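Local coordinates for aspergillopepsin-2 heavy chain (Aspergillus niger var. macrosporus, PDB 1Y43), which cleaves peptide bonds as an acid endopeptidase of the glutamic peptidase (G1) family, of which this heavy chain is one mature piece, at residues B[73-77]-B[89-94]; B[12-18]-B[100-106]; B[129-133]-B[165-169]; B[37-41]-B[51-57]. One frame throughout, in Å; residues are numbered along the deposited sequence.

Contact 1: residues B[73-77]-B[89-94]; sequences SSGSA and THTFSG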
# COMPACT_ATOMS: atom_id res chain seq x y z
N SER B 73 -11.60 15.91 -1.58
CA SER B 73 -11.42 16.04 -0.14
C SER B 73 -12.29 15.11 0.70
O SER B 73 -12.51 15.38 1.89
CB SER B 73 -11.60 17.51 0.30
OG SER B 73 -12.85 18.05 -0.12
N SER B 74 -12.78 14.02 0.11
CA SER B 74 -13.61 13.08 0.85
C SER B 74 -13.51 11.69 0.23
O SER B 74 -13.20 11.56 -0.96
CB SER B 74 -15.09 13.53 0.89
OG SER B 74 -15.68 13.55 -0.40
N GLY B 75 -13.71 10.67 1.05
CA GLY B 75 -13.64 9.30 0.55
C GLY B 75 -13.62 8.30 1.69
O GLY B 75 -14.02 8.61 2.81
N SER B 76 -13.08 7.12 1.42
CA SER B 76 -13.03 6.07 2.43
C SER B 76 -11.87 5.10 2.20
O SER B 76 -11.29 5.02 1.11
CB SER B 76 -14.36 5.29 2.43
OG SER B 76 -14.56 4.66 1.17
N ALA B 77 -11.54 4.38 3.26
CA ALA B 77 -10.49 3.38 3.22
C ALA B 77 -11.11 2.13 3.82
O ALA B 77 -11.71 2.21 4.90
CB ALA B 77 -9.29 3.84 4.05
N THR B 89 -14.16 -0.04 7.65
CA THR B 89 -14.08 1.10 6.74
C THR B 89 -14.01 2.38 7.53
O THR B 89 -14.74 2.54 8.50
CB THR B 89 -15.35 1.21 5.81
OG1 THR B 89 -15.44 0.06 4.96
CG2 THR B 89 -15.28 2.49 4.92
N HIS B 90 -13.11 3.28 7.12
CA HIS B 90 -13.02 4.59 7.74
C HIS B 90 -13.48 5.58 6.68
O HIS B 90 -12.96 5.57 5.56
CB HIS B 90 -11.60 4.97 8.16
CG HIS B 90 -11.52 6.33 8.77
ND1 HIS B 90 -11.80 6.56 10.09
CD2 HIS B 90 -11.27 7.55 8.22
CE1 HIS B 90 -11.75 7.86 10.34
NE2 HIS B 90 -11.43 8.47 9.21
N THR B 91 -14.50 6.38 7.00
CA THR B 91 -15.02 7.36 6.08
C THR B 91 -14.47 8.75 6.42
O THR B 91 -14.47 9.16 7.59
CB THR B 91 -16.56 7.37 6.13
OG1 THR B 91 -17.06 6.09 5.73
CG2 THR B 91 -17.14 8.43 5.21
N PHE B 92 -13.95 9.43 5.41
CA PHE B 92 -13.43 10.78 5.56
C PHE B 92 -14.49 11.66 4.91
O PHE B 92 -14.49 11.82 3.69
CB PHE B 92 -12.10 10.94 4.79
CG PHE B 92 -11.00 9.99 5.21
CD1 PHE B 92 -10.09 10.37 6.20
CD2 PHE B 92 -10.79 8.79 4.53
CE1 PHE B 92 -9.00 9.57 6.49
CE2 PHE B 92 -9.69 7.99 4.81
CZ PHE B 92 -8.79 8.38 5.78
N SER B 93 -15.40 12.22 5.71
CA SER B 93 -16.50 13.04 5.18
C SER B 93 -16.06 14.41 4.68
O SER B 93 -16.80 15.11 3.99
CB SER B 93 -17.56 13.23 6.26
OG SER B 93 -17.76 12.01 6.95
N GLY B 94 -14.84 14.77 5.04
CA GLY B 94 -14.28 16.04 4.66
C GLY B 94 -13.37 16.36 5.83
O GLY B 94 -12.99 15.45 6.58
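Phe-92 and Ala-77 dominate this antiparallel beta hairpin, in which strand 74-81 turns back into strand 86-92. Their short segments run 4.6 Å apart and 169° from parallel. Two hydrogen-bonded pairs, Gly-75 with Phe-92 and Ala-77 with His-90, hold the register, each closed by bonds running both ways; Phe-92 N reaches Gly-75 O at 2.7 Å. Between them Ser-76 and Thr-91 form the non-hydrogen-bonded pair, on the face opposite Phe-92.

With CG anti to its carbonyl carbon (chi1 -59°), the Phe-92 side chain swings across its partner strand. Gly-75 O lies in the ring plane at the edge, 3.7 Å from Phe-92 CD2, and Ala-77 CB meets CE2 of the same ring at 4.2 Å. Gly-75, without a side chain, lets the edge of the ring lie close along its backbone, and a methyl is enough at 77, where the ring edge closes in. The Phe-92 ring also meets Trp-44 edge-to-face, while His-90 stacks on Tyr-42; with Phe-92 on Leu-23 and Ala-77 on Thr-25 of strand 22-32, this face is turned to the neighbouring mixed sheet. The other face carries small polar residues: Ser-76 CB touches Thr-89 CG2 at 3.9 Å, and the Thr-89 hydroxyl bonds Thr-78. Within the strand, His-90 CD2 sits 3.4 Å above the Phe-92 ring plane, directly over its centre.

Contact 2: residues B[12-18]-B[100-106]; sequences GIDGDTC and LCETNAE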
# COMPACT_ATOMS: atom_id res chain seq x y z
N GLY B 12 -3.29 2.99 -2.87
CA GLY B 12 -3.59 4.38 -2.64
C GLY B 12 -3.74 5.22 -3.88
O GLY B 12 -3.54 4.75 -5.01
N ILE B 13 -4.21 6.44 -3.66
CA ILE B 13 -4.39 7.44 -4.69
C ILE B 13 -3.44 8.61 -4.36
O ILE B 13 -3.39 9.07 -3.21
CB ILE B 13 -5.85 7.96 -4.72
CG1 ILE B 13 -6.79 6.82 -5.13
CG2 ILE B 13 -5.98 9.16 -5.67
CD1 ILE B 13 -8.27 7.18 -5.09
N ASP B 14 -2.66 9.01 -5.36
CA ASP B 14 -1.72 10.12 -5.28
C ASP B 14 -0.47 9.90 -4.44
O ASP B 14 -0.22 8.78 -3.98
CB ASP B 14 -2.46 11.41 -4.89
CG ASP B 14 -3.45 11.84 -5.97
OD1 ASP B 14 -3.18 11.58 -7.15
OD2 ASP B 14 -4.50 12.43 -5.63
N GLY B 15 0.37 10.92 -4.37
CA GLY B 15 1.60 10.80 -3.61
C GLY B 15 2.87 10.70 -4.44
O GLY B 15 3.96 10.89 -3.90
N ASP B 16 2.76 10.39 -5.73
CA ASP B 16 3.96 10.29 -6.57
C ASP B 16 4.17 11.59 -7.36
O ASP B 16 5.17 12.26 -7.17
CB ASP B 16 3.88 9.08 -7.51
CG ASP B 16 5.15 8.89 -8.33
OD1 ASP B 16 6.17 9.55 -8.06
OD2 ASP B 16 5.12 8.07 -9.25
N THR B 17 3.25 11.92 -8.26
CA THR B 17 3.34 13.16 -9.03
C THR B 17 2.40 14.22 -8.45
O THR B 17 2.38 15.37 -8.91
CB THR B 17 3.04 12.96 -10.53
OG1 THR B 17 1.72 12.43 -10.70
CG2 THR B 17 4.05 12.01 -11.16
N CYS B 18 1.58 13.82 -7.50
CA CYS B 18 0.65 14.72 -6.83
C CYS B 18 1.18 14.79 -5.40
O CYS B 18 1.14 13.79 -4.69
CB CYS B 18 -0.76 14.15 -6.84
SG CYS B 18 -1.87 15.16 -5.83
N LEU B 100 -6.75 15.85 -3.04
CA LEU B 100 -6.22 14.88 -3.98
C LEU B 100 -6.17 15.52 -5.37
O LEU B 100 -6.91 16.46 -5.65
CB LEU B 100 -7.15 13.68 -4.07
CG LEU B 100 -7.29 12.82 -2.83
CD1 LEU B 100 -8.37 11.77 -3.08
CD2 LEU B 100 -5.95 12.18 -2.51
N CYS B 101 -5.27 15.04 -6.22
CA CYS B 101 -5.21 15.49 -7.62
C CYS B 101 -5.89 14.40 -8.45
O CYS B 101 -6.35 14.66 -9.56
CB CYS B 101 -3.77 15.57 -8.14
SG CYS B 101 -2.60 16.52 -7.16
N GLU B 102 -5.89 13.18 -7.92
CA GLU B 102 -6.45 12.00 -8.58
C GLU B 102 -5.66 11.63 -9.83
O GLU B 102 -6.20 11.12 -10.82
CB GLU B 102 -7.95 12.17 -8.86
CG GLU B 102 -8.75 12.34 -7.57
CD GLU B 102 -10.25 12.44 -7.78
OE1 GLU B 102 -10.71 12.60 -8.93
OE2 GLU B 102 -10.97 12.34 -6.77
N THR B 103 -4.34 11.83 -9.76
CA THR B 103 -3.45 11.54 -10.88
C THR B 103 -2.61 10.28 -10.72
O THR B 103 -1.97 9.85 -11.67
CB THR B 103 -2.53 12.75 -11.22
OG1 THR B 103 -1.79 13.12 -10.06
CG2 THR B 103 -3.37 13.94 -11.69
N ASN B 104 -2.56 9.71 -9.52
CA ASN B 104 -1.80 8.46 -9.33
C ASN B 104 -2.67 7.41 -8.62
O ASN B 104 -3.47 7.74 -7.75
CB ASN B 104 -0.59 8.66 -8.42
CG ASN B 104 0.26 9.85 -8.78
OD1 ASN B 104 0.85 10.47 -7.90
ND2 ASN B 104 0.37 10.14 -10.07
N ALA B 105 -2.54 6.16 -9.05
CA ALA B 105 -3.23 5.01 -8.44
C ALA B 105 -2.07 4.04 -8.27
O ALA B 105 -1.32 3.80 -9.22
CB ALA B 105 -4.28 4.42 -9.38
N GLU B 106 -1.89 3.47 -7.08
CA GLU B 106 -0.74 2.59 -6.86
C GLU B 106 -0.96 1.42 -5.92
O GLU B 106 -1.87 1.44 -5.10
CB GLU B 106 0.46 3.43 -6.40
CG GLU B 106 0.28 4.14 -5.05
CD GLU B 106 -0.18 5.60 -5.17
OE1 GLU B 106 -0.16 6.19 -6.26
OE2 GLU B 106 -0.60 6.15 -4.13
O HOH W 1 0.40 13.70 -12.57
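Four backbone N-H groups of 101-104 close round the carboxylate of Asp-14, a compact acceptor with two oxygens that suits a turn with so many inward-pointing donors. Asp-14 OD2 takes Glu-102 N on its syn lone pair at 2.8 Å, while Cys-101 N comes to it from above the carboxylate plane. Asp-14 OD1 accepts Thr-103 N, again syn, and Asn-104 N nearly along its C-O axis, so both oxygens are doubly held and the group cannot easily rotate.

Asn-104 returns the grip: its OD1 receives Asp-16 N and Thr-17 N from one face of the amide plane, at 2.9 and 2.8 Å. Its ND2 donates in plane to Thr-17 OG1 at 2.7 Å, a nearly straight bond (167°). An amide fits here because it donates and accepts at once, and thus fixes its own flip.

Further out, the disulfide between Cys-18 SG and Cys-101 SG (2.0 Å) staples the two turns together. At the other end Gly-12 pairs with Glu-106 through two backbone bonds; glycine suits this spot, where the bent Glu-106 side chain brings OE2 over its backbone. Ile-13 CG2 and Leu-100 CD2 touch at 4.4 Å, and both side chains pack on strand 62-69. The strand pair 4-13 and 104-114 lies inside the mixed sheet: strand 22-32 bonds Ile-13, and 104-106 pairs antiparallel with a strand of another protein chain.

Contact 3: residues B[129-133]-B[165-169]; sequences FTNAE and GDSVT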
# COMPACT_ATOMS: atom_id res chain seq x y z
N PHE B 129 -0.21 -8.65 -5.34
CA PHE B 129 -1.52 -8.03 -5.32
C PHE B 129 -2.26 -8.62 -6.53
O PHE B 129 -1.76 -8.54 -7.65
CB PHE B 129 -1.42 -6.52 -5.57
CG PHE B 129 -0.80 -5.74 -4.44
CD1 PHE B 129 0.58 -5.49 -4.42
CD2 PHE B 129 -1.59 -5.19 -3.45
CE1 PHE B 129 1.15 -4.68 -3.42
CE2 PHE B 129 -1.03 -4.37 -2.45
CZ PHE B 129 0.33 -4.12 -2.44
N THR B 130 -3.38 -9.28 -6.30
CA THR B 130 -4.17 -9.82 -7.39
C THR B 130 -5.42 -8.96 -7.46
O THR B 130 -5.71 -8.19 -6.54
CB THR B 130 -4.57 -11.29 -7.17
OG1 THR B 130 -5.29 -11.41 -5.94
CG2 THR B 130 -3.32 -12.17 -7.15
N ASN B 131 -6.16 -9.10 -8.56
CA ASN B 131 -7.38 -8.31 -8.77
C ASN B 131 -7.01 -6.83 -8.55
O ASN B 131 -7.73 -6.08 -7.87
CB ASN B 131 -8.49 -8.78 -7.83
CG ASN B 131 -8.97 -10.19 -8.13
OD1 ASN B 131 -9.37 -10.49 -9.25
ND2 ASN B 131 -8.91 -11.07 -7.15
N ALA B 132 -5.85 -6.46 -9.08
CA ALA B 132 -5.31 -5.10 -8.98
C ALA B 132 -5.99 -4.24 -10.03
O ALA B 132 -5.67 -4.33 -11.21
CB ALA B 132 -3.81 -5.13 -9.20
N GLU B 133 -6.93 -3.42 -9.58
CA GLU B 133 -7.71 -2.58 -10.47
C GLU B 133 -7.89 -1.16 -9.96
O GLU B 133 -8.06 -0.94 -8.75
CB GLU B 133 -9.11 -3.20 -10.66
CG GLU B 133 -9.10 -4.60 -11.27
CD GLU B 133 -10.47 -5.24 -11.37
OE1 GLU B 133 -11.48 -4.59 -11.02
OE2 GLU B 133 -10.55 -6.41 -11.82
N GLY B 165 -1.28 -8.16 -16.41
CA GLY B 165 -2.47 -7.41 -16.73
C GLY B 165 -3.40 -7.20 -15.55
O GLY B 165 -4.26 -6.31 -15.59
N ASP B 166 -3.25 -8.00 -14.50
CA ASP B 166 -4.13 -7.86 -13.34
C ASP B 166 -3.45 -8.05 -11.98
O ASP B 166 -4.13 -8.19 -10.96
CB ASP B 166 -5.34 -8.81 -13.47
CG ASP B 166 -4.93 -10.27 -13.69
OD1 ASP B 166 -3.88 -10.71 -13.19
OD2 ASP B 166 -5.68 -10.98 -14.38
N SER B 167 -2.13 -8.06 -11.96
CA SER B 167 -1.41 -8.26 -10.71
C SER B 167 -0.09 -7.53 -10.66
O SER B 167 0.43 -7.05 -11.68
CB SER B 167 -1.17 -9.76 -10.47
OG SER B 167 -0.28 -10.31 -11.44
N VAL B 168 0.42 -7.40 -9.43
CA VAL B 168 1.70 -6.75 -9.17
C VAL B 168 2.40 -7.65 -8.15
O VAL B 168 1.82 -7.96 -7.11
CB VAL B 168 1.49 -5.36 -8.53
CG1 VAL B 168 2.83 -4.69 -8.26
CG2 VAL B 168 0.63 -4.48 -9.43
N THR B 169 3.62 -8.07 -8.44
CA THR B 169 4.38 -8.91 -7.52
C THR B 169 5.67 -8.20 -7.12
O THR B 169 6.40 -7.72 -7.99
CB THR B 169 4.75 -10.28 -8.16
OG1 THR B 169 3.55 -11.02 -8.45
CG2 THR B 169 5.63 -11.09 -7.22
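Phe-129 and Val-168 form an antiparallel hydrogen-bonded pair, with Phe-129 N to Val-168 O at 2.8 Å and Val-168 N to Phe-129 O at 3.0 Å. The ladder does not run on regularly, because the chain turns a corner at Asn-131, whose backbone lies in the left-handed region that asparagine tolerates better than most residues. Past the corner Ala-132 N turns back to Asp-166 O, 3.1 Å away in a nearly straight bond, though it approaches 40° out of the carbonyl plane. The corner thus stays tied to the loop leading into the partner strand, while Ala-132 O is buried with no partner in the model.

Side chains add a modest apolar layer. Phe-129, its CG anti to the carbonyl carbon (chi1 -70°), stands on the same face as Val-168, and its CD1 comes 4.2 Å from Val-168 CB. The ring meets Val-168 O at its edge, in plane. Ala-132 CB lies 3.5 Å from Asp-166 O and 4.5 Å from Val-168 CG2; a methyl fits where the turned chain folds close over the neighbouring backbone. Ser-167 packs its CB 3.1 Å from Phe-129 O and spends its hydroxyl on Ser-164, as a small polar residue can beside a turn.

These segments join strand 126-136 to strand 168-172, which is flanked on its other side by strand 156-163. Thr-130 and Glu-133 pair antiparallel with a strand of another protein chain, which extends the sheet across the interface, and an apolar side chain of that chain packs on Val-168.

Contact 4: residues B[37-41]-B[51-57]; sequences SYDAW and DFSDITI. With SO4 (sulfate ion), chain E.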
# COMPACT_ATOMS: atom_id res chain seq x y z
N SER B 37 4.40 -9.17 14.29
CA SER B 37 3.33 -8.27 14.66
C SER B 37 2.71 -7.76 13.35
O SER B 37 3.44 -7.41 12.42
CB SER B 37 3.89 -7.09 15.46
OG SER B 37 2.85 -6.40 16.11
N TYR B 38 1.37 -7.77 13.26
CA TYR B 38 0.65 -7.32 12.07
C TYR B 38 -0.44 -6.34 12.47
O TYR B 38 -1.08 -6.53 13.50
CB TYR B 38 -0.04 -8.50 11.36
CG TYR B 38 0.88 -9.58 10.84
CD1 TYR B 38 1.53 -9.43 9.62
CD2 TYR B 38 1.09 -10.76 11.56
CE1 TYR B 38 2.38 -10.42 9.13
CE2 TYR B 38 1.95 -11.76 11.08
CZ TYR B 38 2.59 -11.59 9.86
OH TYR B 38 3.43 -12.56 9.35
N ASP B 39 -0.68 -5.32 11.66
CA ASP B 39 -1.75 -4.37 11.95
C ASP B 39 -2.28 -3.74 10.66
O ASP B 39 -1.57 -3.70 9.65
CB ASP B 39 -1.29 -3.30 12.96
CG ASP B 39 -0.56 -2.13 12.33
OD1 ASP B 39 0.01 -2.26 11.22
OD2 ASP B 39 -0.54 -1.04 12.95
N ALA B 40 -3.52 -3.29 10.69
CA ALA B 40 -4.12 -2.63 9.53
C ALA B 40 -4.25 -1.16 9.89
O ALA B 40 -4.51 -0.82 11.05
CB ALA B 40 -5.48 -3.25 9.21
N TRP B 41 -4.13 -0.28 8.90
CA TRP B 41 -4.18 1.15 9.15
C TRP B 41 -4.71 1.93 7.95
O TRP B 41 -4.82 1.39 6.85
CB TRP B 41 -2.76 1.65 9.46
CG TRP B 41 -1.73 1.25 8.41
CD1 TRP B 41 -0.95 0.12 8.41
CD2 TRP B 41 -1.45 1.92 7.16
NE1 TRP B 41 -0.23 0.04 7.24
CE2 TRP B 41 -0.52 1.12 6.46
CE3 TRP B 41 -1.92 3.10 6.57
CZ2 TRP B 41 -0.04 1.47 5.20
CZ3 TRP B 41 -1.44 3.45 5.31
CH2 TRP B 41 -0.51 2.63 4.64
N ASP B 51 -4.50 3.36 13.27
CA ASP B 51 -4.75 1.93 13.18
C ASP B 51 -6.21 1.57 13.27
O ASP B 51 -7.00 2.27 13.93
CB ASP B 51 -4.05 1.17 14.32
CG ASP B 51 -2.57 1.40 14.36
OD1 ASP B 51 -1.93 1.55 13.30
OD2 ASP B 51 -2.04 1.44 15.49
N PHE B 52 -6.57 0.48 12.59
CA PHE B 52 -7.91 -0.09 12.64
C PHE B 52 -7.76 -1.11 13.77
O PHE B 52 -7.19 -2.19 13.57
CB PHE B 52 -8.22 -0.85 11.36
CG PHE B 52 -8.72 -0.01 10.25
CD1 PHE B 52 -9.94 0.66 10.35
CD2 PHE B 52 -8.03 0.05 9.05
CE1 PHE B 52 -10.47 1.37 9.26
CE2 PHE B 52 -8.55 0.75 7.96
CZ PHE B 52 -9.78 1.41 8.07
N SER B 53 -8.28 -0.78 14.95
CA SER B 53 -8.17 -1.66 16.11
C SER B 53 -9.16 -2.82 16.19
O SER B 53 -8.97 -3.76 16.97
CB SER B 53 -8.27 -0.82 17.39
OG SER B 53 -7.17 0.07 17.45
N ASP B 54 -10.22 -2.76 15.40
CA ASP B 54 -11.24 -3.80 15.41
C ASP B 54 -11.11 -4.86 14.31
O ASP B 54 -12.11 -5.36 13.80
CB ASP B 54 -12.64 -3.17 15.42
CG ASP B 54 -12.87 -2.18 14.27
OD1 ASP B 54 -11.89 -1.69 13.64
OD2 ASP B 54 -14.06 -1.88 13.99
N ILE B 55 -9.87 -5.16 13.91
CA ILE B 55 -9.63 -6.17 12.90
C ILE B 55 -8.31 -6.89 13.18
O ILE B 55 -7.28 -6.27 13.46
CB ILE B 55 -9.64 -5.62 11.44
CG1 ILE B 55 -9.65 -6.79 10.44
CG2 ILE B 55 -8.42 -4.71 11.18
CD1 ILE B 55 -10.05 -6.41 9.02
N THR B 56 -8.38 -8.21 13.15
CA THR B 56 -7.24 -9.07 13.40
C THR B 56 -6.62 -9.53 12.07
O THR B 56 -7.33 -9.99 11.17
CB THR B 56 -7.68 -10.30 14.20
OG1 THR B 56 -8.23 -9.87 15.45
CG2 THR B 56 -6.51 -11.24 14.45
N ILE B 57 -5.30 -9.37 11.97
CA ILE B 57 -4.53 -9.73 10.79
C ILE B 57 -3.52 -10.82 11.20
O ILE B 57 -2.78 -10.63 12.17
CB ILE B 57 -3.72 -8.51 10.25
CG1 ILE B 57 -4.60 -7.26 10.11
CG2 ILE B 57 -3.03 -8.87 8.94
CD1 ILE B 57 -5.63 -7.33 9.01
S SO4 E . 3.41 -2.69 14.16
O1 SO4 E . 2.55 -3.07 15.34
O2 SO4 E . 4.87 -2.86 14.53
O3 SO4 E . 3.08 -3.60 12.99
O4 SO4 E . 3.17 -1.25 13.78
O HOH W 2 -3.87 -7.66 13.84
O HOH W 3 -5.07 -4.18 12.94
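A beta hairpin joins strand 35-45 to the short strand 50-52, and the chain leaving it curls back so that Ile-55 and Ile-57 close over the long strand. Phe-52 N donates to Ala-40 O at 2.9 Å in an almost straight bond (175°). The return link is made by water: one molecule accepts from Ala-40 N and donates to Phe-52 O and Ile-55 O, where the second segment bows outward. Another water bridges Tyr-38 O and Ile-57 N, so the two backbones are linked here through water while the side chains touch directly.

Beside these bridges lies an apolar patch centred on Ala-40, whose methyl touches Ile-55 CG2 at 3.8 Å and Ile-57 CD1 at 4.1 Å. The branched isoleucines pack against this small methyl. Tyr-38 CB meets Ile-57 CB at 3.8 Å, while the phenol leads away and its OH bonds to backbone of another protein chain. Phe-52 points to the same side as Ala-40 and packs on Val-79 and Val-88 of the neighbouring sheet.

On the opposite face Asp-39 and Asp-51 cross at about a right angle, their carboxylate planes turned 67° apart. Asp-39 CG sits between its own N and carbonyl carbon (chi1 85°), which carries OD2 across to within 3.0 Å of Asp-51 OD1. Nearby, Ser-37 OG makes a weak hydrogen bond to a sulfate probably taken from the crystallisation liquor. Two ionised carboxylates this close would repel, so the pair would probably sit more easily under acid conditions, with at least one of them protonated.

How the contacts relate
Contact 1 is a surface hairpin, whereas contacts 2, 3 and 4 are partly buried. Contacts 2 and 4 reach the same mixed sheet from opposite sides of the chain's centre, about 24 Å apart between centres; contact 1 belongs to the three-stranded sheet and contact 3 to the five-stranded one. Contacts 1 and 4 touch directly, through the Phe-52 ring, whose CZ lies 3.8 Å from Ala-77 O, so two hairpins of different sheets pack together. Their chemistry differs accordingly: regular backbone ladder in contact 1, buried side-chain-to-backbone bonds and a disulfide in contact 2, a broken ladder at a corner in contact 3, and water bridges with paired acids in contact 4.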